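Local coordinates for Alr3699 protein (Nostoc sp., PDB 4XSO), which has the two-domain architecture of the GT-B clan, with glycosyltransferase family 4 and group 1 regions, and is probably a glycosyltransferase, at residues A[318-330]-A[356-368]. Residues are numbered along the deposited sequence; the frame is centred on the assembly and turned at random.
Sequences AMELVEHGVNGFL and IASNAQAIASQRF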
ATOM      1  N   ALA A 318      -9.876  32.923   6.029  1.00 38.64           N
ATOM      2  CA  ALA A 318     -10.568  34.108   6.587  1.00 41.19           C
ATOM      3  C   ALA A 318     -10.882  35.155   5.544  1.00 44.34           C
ATOM      4  O   ALA A 318     -11.953  35.783   5.532  1.00 37.53           O
ATOM      5  CB  ALA A 318      -9.722  34.748   7.699  1.00 45.45           C
ATOM      6  N   MET A 319      -9.945  35.353   4.628  1.00 40.18           N
ATOM      7  CA  MET A 319     -10.145  36.355   3.580  1.00 40.15           C
ATOM      8  C   MET A 319     -11.347  36.003   2.683  1.00 39.68           C
ATOM      9  O   MET A 319     -11.918  36.879   2.086  1.00 34.00           O
ATOM     10  CB  MET A 319      -8.858  36.538   2.739  1.00 39.91           C
ATOM     11  CG  MET A 319      -7.567  36.356   3.526  1.00 48.05           C
ATOM     12  SD  MET A 319      -6.108  36.997   2.652  1.00 41.97           S
ATOM     13  CE  MET A 319      -5.416  35.558   1.884  1.00 48.46           C
ATOM     14  N   GLU A 320     -11.788  34.743   2.609  1.00 34.81           N
ATOM     15  CA  GLU A 320     -12.908  34.399   1.701  1.00 33.83           C
ATOM     16  C   GLU A 320     -14.223  34.469   2.465  1.00 37.08           C
ATOM     17  O   GLU A 320     -15.297  34.440   1.856  1.00 33.51           O
ATOM     18  CB  GLU A 320     -12.806  32.939   1.243  1.00 37.46           C
ATOM     19  CG  GLU A 320     -11.629  32.620   0.385  1.00 39.97           C
ATOM     20  CD  GLU A 320     -11.303  31.123   0.427  1.00 38.38           C
ATOM     21  OE1 GLU A 320     -12.194  30.318   0.049  1.00 39.68           O
ATOM     22  OE2 GLU A 320     -10.151  30.784   0.792  1.00 40.33           O
ATOM     23  N   LEU A 321     -14.108  34.468   3.790  1.00 36.66           N
ATOM     24  CA  LEU A 321     -15.231  34.525   4.671  1.00 36.56           C
ATOM     25  C   LEU A 321     -15.752  35.926   4.934  1.00 37.54           C
ATOM     26  O   LEU A 321     -16.961  36.110   5.233  1.00 32.50           O
ATOM     27  CB  LEU A 321     -14.889  33.854   5.992  1.00 35.67           C
ATOM     28  CG  LEU A 321     -14.292  32.430   5.904  1.00 34.65           C
ATOM     29  CD1 LEU A 321     -14.027  31.863   7.279  1.00 34.14           C
ATOM     30  CD2 LEU A 321     -15.223  31.497   5.148  1.00 37.09           C
ATOM     31  N   VAL A 322     -14.852  36.903   4.931  1.00 32.24           N
ATOM     32  CA  VAL A 322     -15.198  38.239   5.443  1.00 35.16           C
ATOM     33  C   VAL A 322     -14.891  39.251   4.403  1.00 35.26           C
ATOM     34  O   VAL A 322     -13.819  39.203   3.880  1.00 36.21           O
ATOM     35  CB  VAL A 322     -14.360  38.642   6.697  1.00 41.73           C
ATOM     36  CG1 VAL A 322     -14.617  40.092   7.055  1.00 37.17           C
ATOM     37  CG2 VAL A 322     -14.612  37.762   7.917  1.00 42.80           C
ATOM     38  N   GLU A 323     -15.811  40.170   4.098  1.00 37.64           N
ATOM     39  CA  GLU A 323     -15.415  41.383   3.334  1.00 40.12           C
ATOM     40  C   GLU A 323     -15.383  42.509   4.325  1.00 32.54           C
ATOM     41  O   GLU A 323     -16.392  42.770   5.005  1.00 28.46           O
ATOM     42  CB  GLU A 323     -16.350  41.745   2.187  1.00 46.08           C
ATOM     43  CG  GLU A 323     -16.065  41.024   0.893  1.00 59.45           C
ATOM     44  CD  GLU A 323     -14.933  41.663   0.097  1.00 64.56           C
ATOM     45  OE1 GLU A 323     -14.434  42.774   0.467  1.00 62.89           O
ATOM     46  OE2 GLU A 323     -14.548  41.031  -0.909  1.00 65.57           O
ATOM     47  N   HIS A 324     -14.203  43.115   4.411  1.00 30.76           N
ATOM     48  CA  HIS A 324     -13.819  44.115   5.430  1.00 33.68           C
ATOM     49  C   HIS A 324     -14.709  45.318   5.336  1.00 29.81           C
ATOM     50  O   HIS A 324     -14.878  45.884   4.272  1.00 30.81           O
ATOM     51  CB  HIS A 324     -12.333  44.574   5.197  1.00 35.53           C
ATOM     52  CG  HIS A 324     -11.841  45.567   6.205  1.00 42.28           C
ATOM     53  ND1 HIS A 324     -11.359  45.186   7.437  1.00 44.39           N
ATOM     54  CD2 HIS A 324     -11.808  46.927   6.202  1.00 43.31           C
ATOM     55  CE1 HIS A 324     -11.002  46.254   8.137  1.00 42.83           C
ATOM     56  NE2 HIS A 324     -11.270  47.327   7.412  1.00 41.76           N
ATOM     57  N   GLY A 325     -15.231  45.703   6.489  1.00 32.58           N
ATOM     58  CA  GLY A 325     -16.234  46.692   6.698  1.00 31.30           C
ATOM     59  C   GLY A 325     -17.675  46.299   6.239  1.00 33.73           C
ATOM     60  O   GLY A 325     -18.576  47.065   6.417  1.00 29.97           O
ATOM     61  N   VAL A 326     -17.865  45.171   5.582  1.00 30.73           N
ATOM     62  CA  VAL A 326     -19.210  44.755   5.127  1.00 28.74           C
ATOM     63  C   VAL A 326     -19.884  43.815   6.083  1.00 29.08           C
ATOM     64  O   VAL A 326     -21.028  44.095   6.568  1.00 29.57           O
ATOM     65  CB  VAL A 326     -19.156  44.181   3.725  1.00 30.31           C
ATOM     66  CG1 VAL A 326     -20.568  43.820   3.170  1.00 31.63           C
ATOM     67  CG2 VAL A 326     -18.471  45.141   2.822  1.00 32.61           C
ATOM     68  N   ASN A 327     -19.213  42.710   6.371  1.00 29.36           N
ATOM     69  CA  ASN A 327     -19.819  41.637   7.224  1.00 31.48           C
ATOM     70  C   ASN A 327     -18.832  41.149   8.261  1.00 31.59           C
ATOM     71  O   ASN A 327     -18.970  40.096   8.843  1.00 35.18           O
ATOM     72  CB  ASN A 327     -20.311  40.520   6.331  1.00 30.42           C
ATOM     73  CG  ASN A 327     -19.263  40.127   5.298  1.00 37.24           C
ATOM     74  OD1 ASN A 327     -18.050  40.083   5.593  1.00 33.61           O
ATOM     75  ND2 ASN A 327     -19.708  39.987   4.045  1.00 42.15           N
ATOM     76  N   GLY A 328     -17.815  41.953   8.483  1.00 30.18           N
ATOM     77  CA  GLY A 328     -16.786  41.711   9.478  1.00 30.50           C
ATOM     78  C   GLY A 328     -15.560  42.623   9.232  1.00 28.44           C
ATOM     79  O   GLY A 328     -15.588  43.500   8.391  1.00 31.08           O
ATOM     80  N   PHE A 329     -14.484  42.346   9.932  1.00 31.06           N
ATOM     81  CA  PHE A 329     -13.232  43.098   9.832  1.00 35.44           C
ATOM     82  C   PHE A 329     -12.090  42.143   9.705  1.00 32.72           C
ATOM     83  O   PHE A 329     -12.111  41.023  10.260  1.00 31.35           O
ATOM     84  CB  PHE A 329     -12.996  43.959  11.043  1.00 35.14           C
ATOM     85  CG  PHE A 329     -14.135  44.892  11.350  1.00 36.47           C
ATOM     86  CD1 PHE A 329     -14.247  46.092  10.728  1.00 35.29           C
ATOM     87  CD2 PHE A 329     -15.105  44.515  12.270  1.00 41.44           C
ATOM     88  CE1 PHE A 329     -15.274  46.961  11.011  1.00 38.01           C
ATOM     89  CE2 PHE A 329     -16.159  45.343  12.530  1.00 41.80           C
ATOM     90  CZ  PHE A 329     -16.237  46.567  11.919  1.00 42.21           C
ATOM     91  N   LEU A 330     -11.065  42.606   9.005  1.00 28.63           N
ATOM     92  CA  LEU A 330      -9.892  41.790   8.759  1.00 34.15           C
ATOM     93  C   LEU A 330      -8.712  42.630   9.159  1.00 36.11           C
ATOM     94  O   LEU A 330      -8.669  43.770   8.811  1.00 37.00           O
ATOM     95  CB  LEU A 330      -9.732  41.400   7.309  1.00 35.50           C
ATOM     96  CG  LEU A 330     -10.800  40.476   6.748  1.00 38.08           C
ATOM     97  CD1 LEU A 330     -10.601  40.343   5.235  1.00 39.40           C
ATOM     98  CD2 LEU A 330     -10.742  39.153   7.475  1.00 40.16           C
ATOM     99  N   ILE A 356     -23.212  45.902  10.165  1.00 31.79           N
ATOM    100  CA  ILE A 356     -22.263  44.880   9.773  1.00 33.73           C
ATOM    101  C   ILE A 356     -22.619  43.487  10.341  1.00 32.00           C
ATOM    102  O   ILE A 356     -22.494  42.459   9.644  1.00 34.07           O
ATOM    103  CB  ILE A 356     -20.864  45.269  10.209  1.00 31.60           C
ATOM    104  CG1 ILE A 356     -20.399  46.479   9.362  1.00 31.56           C
ATOM    105  CG2 ILE A 356     -19.892  44.046  10.122  1.00 33.96           C
ATOM    106  CD1 ILE A 356     -19.112  47.088   9.805  1.00 32.91           C
ATOM    107  N   ALA A 357     -22.966  43.472  11.600  1.00 28.47           N
ATOM    108  CA  ALA A 357     -23.304  42.252  12.316  1.00 30.87           C
ATOM    109  C   ALA A 357     -24.564  41.624  11.687  1.00 33.77           C
ATOM    110  O   ALA A 357     -24.638  40.423  11.444  1.00 30.83           O
ATOM    111  CB  ALA A 357     -23.515  42.529  13.802  1.00 33.48           C
ATOM    112  N   SER A 358     -25.491  42.470  11.313  1.00 32.36           N
ATOM    113  CA  SER A 358     -26.693  41.995  10.666  1.00 34.49           C
ATOM    114  C   SER A 358     -26.370  41.515   9.208  1.00 33.89           C
ATOM    115  O   SER A 358     -26.856  40.464   8.773  1.00 32.28           O
ATOM    116  CB  SER A 358     -27.705  43.113  10.709  1.00 35.06           C
ATOM    117  OG  SER A 358     -28.788  42.750   9.928  1.00 45.59           O
ATOM    118  N   ASN A 359     -25.488  42.223   8.498  1.00 29.89           N
ATOM    119  CA  ASN A 359     -25.026  41.771   7.166  1.00 30.96           C
ATOM    120  C   ASN A 359     -24.405  40.369   7.288  1.00 32.64           C
ATOM    121  O   ASN A 359     -24.693  39.448   6.484  1.00 29.36           O
ATOM    122  CB  ASN A 359     -23.956  42.745   6.579  1.00 30.05           C
ATOM    123  CG  ASN A 359     -24.529  44.070   6.188  1.00 30.07           C
ATOM    124  OD1 ASN A 359     -25.746  44.238   6.180  1.00 33.64           O
ATOM    125  ND2 ASN A 359     -23.670  45.024   5.856  1.00 30.64           N
ATOM    126  N   ALA A 360     -23.575  40.199   8.326  1.00 30.78           N
ATOM    127  CA  ALA A 360     -22.895  38.938   8.545  1.00 33.60           C
ATOM    128  C   ALA A 360     -23.828  37.728   8.704  1.00 30.45           C
ATOM    129  O   ALA A 360     -23.639  36.693   8.069  1.00 31.40           O
ATOM    130  CB  ALA A 360     -21.960  39.072   9.750  1.00 36.33           C
ATOM    131  N   GLN A 361     -24.854  37.852   9.530  1.00 32.08           N
ATOM    132  CA  GLN A 361     -25.816  36.770   9.692  1.00 28.73           C
ATOM    133  C   GLN A 361     -26.429  36.414   8.359  1.00 28.47           C
ATOM    134  O   GLN A 361     -26.565  35.232   8.065  1.00 28.69           O
ATOM    135  CB  GLN A 361     -26.895  37.100  10.750  1.00 30.59           C
ATOM    136  CG  GLN A 361     -27.695  35.876  11.136  1.00 35.19           C
ATOM    137  CD  GLN A 361     -28.551  36.115  12.388  1.00 44.81           C
ATOM    138  OE1 GLN A 361     -29.451  36.917  12.356  1.00 47.11           O
ATOM    139  NE2 GLN A 361     -28.201  35.462  13.526  1.00 45.21           N
ATOM    140  N   ALA A 362     -26.810  37.433   7.578  1.00 31.75           N
ATOM    141  CA  ALA A 362     -27.510  37.236   6.286  1.00 34.45           C
ATOM    142  C   ALA A 362     -26.590  36.527   5.304  1.00 35.85           C
ATOM    143  O   ALA A 362     -27.023  35.574   4.675  1.00 29.86           O
ATOM    144  CB  ALA A 362     -27.951  38.569   5.669  1.00 35.80           C
ATOM    145  N   ILE A 363     -25.339  37.025   5.129  1.00 29.97           N
ATOM    146  CA  ILE A 363     -24.472  36.428   4.183  1.00 28.15           C
ATOM    147  C   ILE A 363     -24.042  35.013   4.619  1.00 30.61           C
ATOM    148  O   ILE A 363     -23.966  34.108   3.781  1.00 30.41           O
ATOM    149  CB  ILE A 363     -23.270  37.373   3.791  1.00 36.43           C
ATOM    150  CG1 ILE A 363     -22.411  36.740   2.676  1.00 39.36           C
ATOM    151  CG2 ILE A 363     -22.344  37.670   4.933  1.00 38.94           C
ATOM    152  CD1 ILE A 363     -23.153  36.699   1.367  1.00 44.21           C
ATOM    153  N   ALA A 364     -23.771  34.786   5.899  1.00 29.91           N
ATOM    154  CA  ALA A 364     -23.291  33.469   6.324  1.00 32.44           C
ATOM    155  C   ALA A 364     -24.443  32.413   6.198  1.00 32.67           C
ATOM    156  O   ALA A 364     -24.234  31.211   5.921  1.00 28.54           O
ATOM    157  CB  ALA A 364     -22.787  33.550   7.766  1.00 32.14           C
ATOM    158  N   SER A 365     -25.663  32.865   6.450  1.00 31.13           N
ATOM    159  CA  SER A 365     -26.813  31.972   6.331  1.00 32.82           C
ATOM    160  C   SER A 365     -26.936  31.506   4.864  1.00 30.09           C
ATOM    161  O   SER A 365     -27.298  30.370   4.582  1.00 35.83           O
ATOM    162  CB  SER A 365     -28.091  32.716   6.792  1.00 32.80           C
ATOM    163  OG  SER A 365     -27.968  32.951   8.188  1.00 34.86           O
ATOM    164  N   GLN A 366     -26.678  32.427   3.949  1.00 29.87           N
ATOM    165  CA  GLN A 366     -26.720  32.095   2.539  1.00 33.00           C
ATOM    166  C   GLN A 366     -25.599  31.122   2.114  1.00 30.71           C
ATOM    167  O   GLN A 366     -25.872  30.128   1.411  1.00 27.86           O
ATOM    168  CB  GLN A 366     -26.814  33.385   1.700  1.00 28.63           C
ATOM    169  CG  GLN A 366     -26.637  33.214   0.199  1.00 31.97           C
ATOM    170  CD  GLN A 366     -26.225  34.516  -0.494  1.00 35.88           C
ATOM    171  OE1 GLN A 366     -26.896  35.534  -0.359  1.00 41.81           O
ATOM    172  NE2 GLN A 366     -25.098  34.491  -1.210  1.00 34.59           N
ATOM    173  N   ARG A 367     -24.347  31.406   2.484  1.00 29.95           N
ATOM    174  CA  ARG A 367     -23.184  30.619   2.005  1.00 28.15           C
ATOM    175  C   ARG A 367     -22.866  29.327   2.719  1.00 28.73           C
ATOM    176  O   ARG A 367     -22.292  28.460   2.145  1.00 29.93           O
ATOM    177  CB  ARG A 367     -21.938  31.551   2.137  1.00 28.38           C
ATOM    178  CG  ARG A 367     -22.093  32.864   1.358  1.00 30.62           C
ATOM    179  CD  ARG A 367     -20.856  33.806   1.526  1.00 38.23           C
ATOM    180  NE  ARG A 367     -19.678  33.161   0.943  1.00 35.38           N
ATOM    181  CZ  ARG A 367     -18.407  33.507   1.159  1.00 37.74           C
ATOM    182  NH1 ARG A 367     -18.079  34.515   1.940  1.00 36.90           N
ATOM    183  NH2 ARG A 367     -17.443  32.800   0.576  1.00 36.90           N
ATOM    184  N   PHE A 368     -23.156  29.218   4.025  1.00 27.87           N
ATOM    185  CA  PHE A 368     -22.657  28.138   4.847  1.00 27.80           C
ATOM    186  C   PHE A 368     -23.777  27.288   5.503  1.00 28.29           C
ATOM    187  O   PHE A 368     -23.525  26.487   6.405  1.00 30.21           O
ATOM    188  CB  PHE A 368     -21.739  28.707   5.896  1.00 27.28           C
ATOM    189  CG  PHE A 368     -20.697  29.602   5.313  1.00 25.81           C
ATOM    190  CD1 PHE A 368     -19.768  29.102   4.421  1.00 26.10           C
ATOM    191  CD2 PHE A 368     -20.686  30.946   5.604  1.00 29.34           C
ATOM    192  CE1 PHE A 368     -18.793  29.969   3.885  1.00 32.85           C
ATOM    193  CE2 PHE A 368     -19.735  31.828   5.040  1.00 29.07           C
ATOM    194  CZ  PHE A 368     -18.803  31.350   4.211  1.00 28.66           C
TER
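Residues 356-368, the last part of helix 350-368, lie against the turn 325-328, with Asn327 CA 4.3 Å from Ala360 CA, and diverge toward the short, weakly bonded helix 318-321. The methyl of Ala360 is small enough to let the loop backbone come close, Asn327 O lying 3.3 Å from Ala360 CB. Asn327 lays its CB and ND2 against CG2 of Ile363, while its OD1 turns back to accept the N-H of Glu323, pinning the loop into a compact turn. Branched Ile356 divides its contacts: CG2 packs on the Asn327-Gly328 peptide, and CD1 reaches CZ of Phe329 at 3.6 Å. Beside it, Asn359 donates from ND2 to Val326 O (2.9 Å), with that oxygen near the amide plane. The long chain of Arg367 spans the wider gap, and its bend at chi3 (64°) goes with a guanidinium that meets Glu320 O end-on and in its plane, NH1 (2.8 Å) and NH2 (3.0 Å) both donating. CZ of Phe368 sits over the centre of one guanidinium face and also meets CD2 of Leu321; the Glu320 carboxylate instead accepts hydrogen bonds from the Tyr179 hydroxyl and the backbone N-H groups of Gln159 and Ala160. The arrangement packs a late helix onto the loop entering edge strand 329-331 of a Rossmann-like GT-B domain.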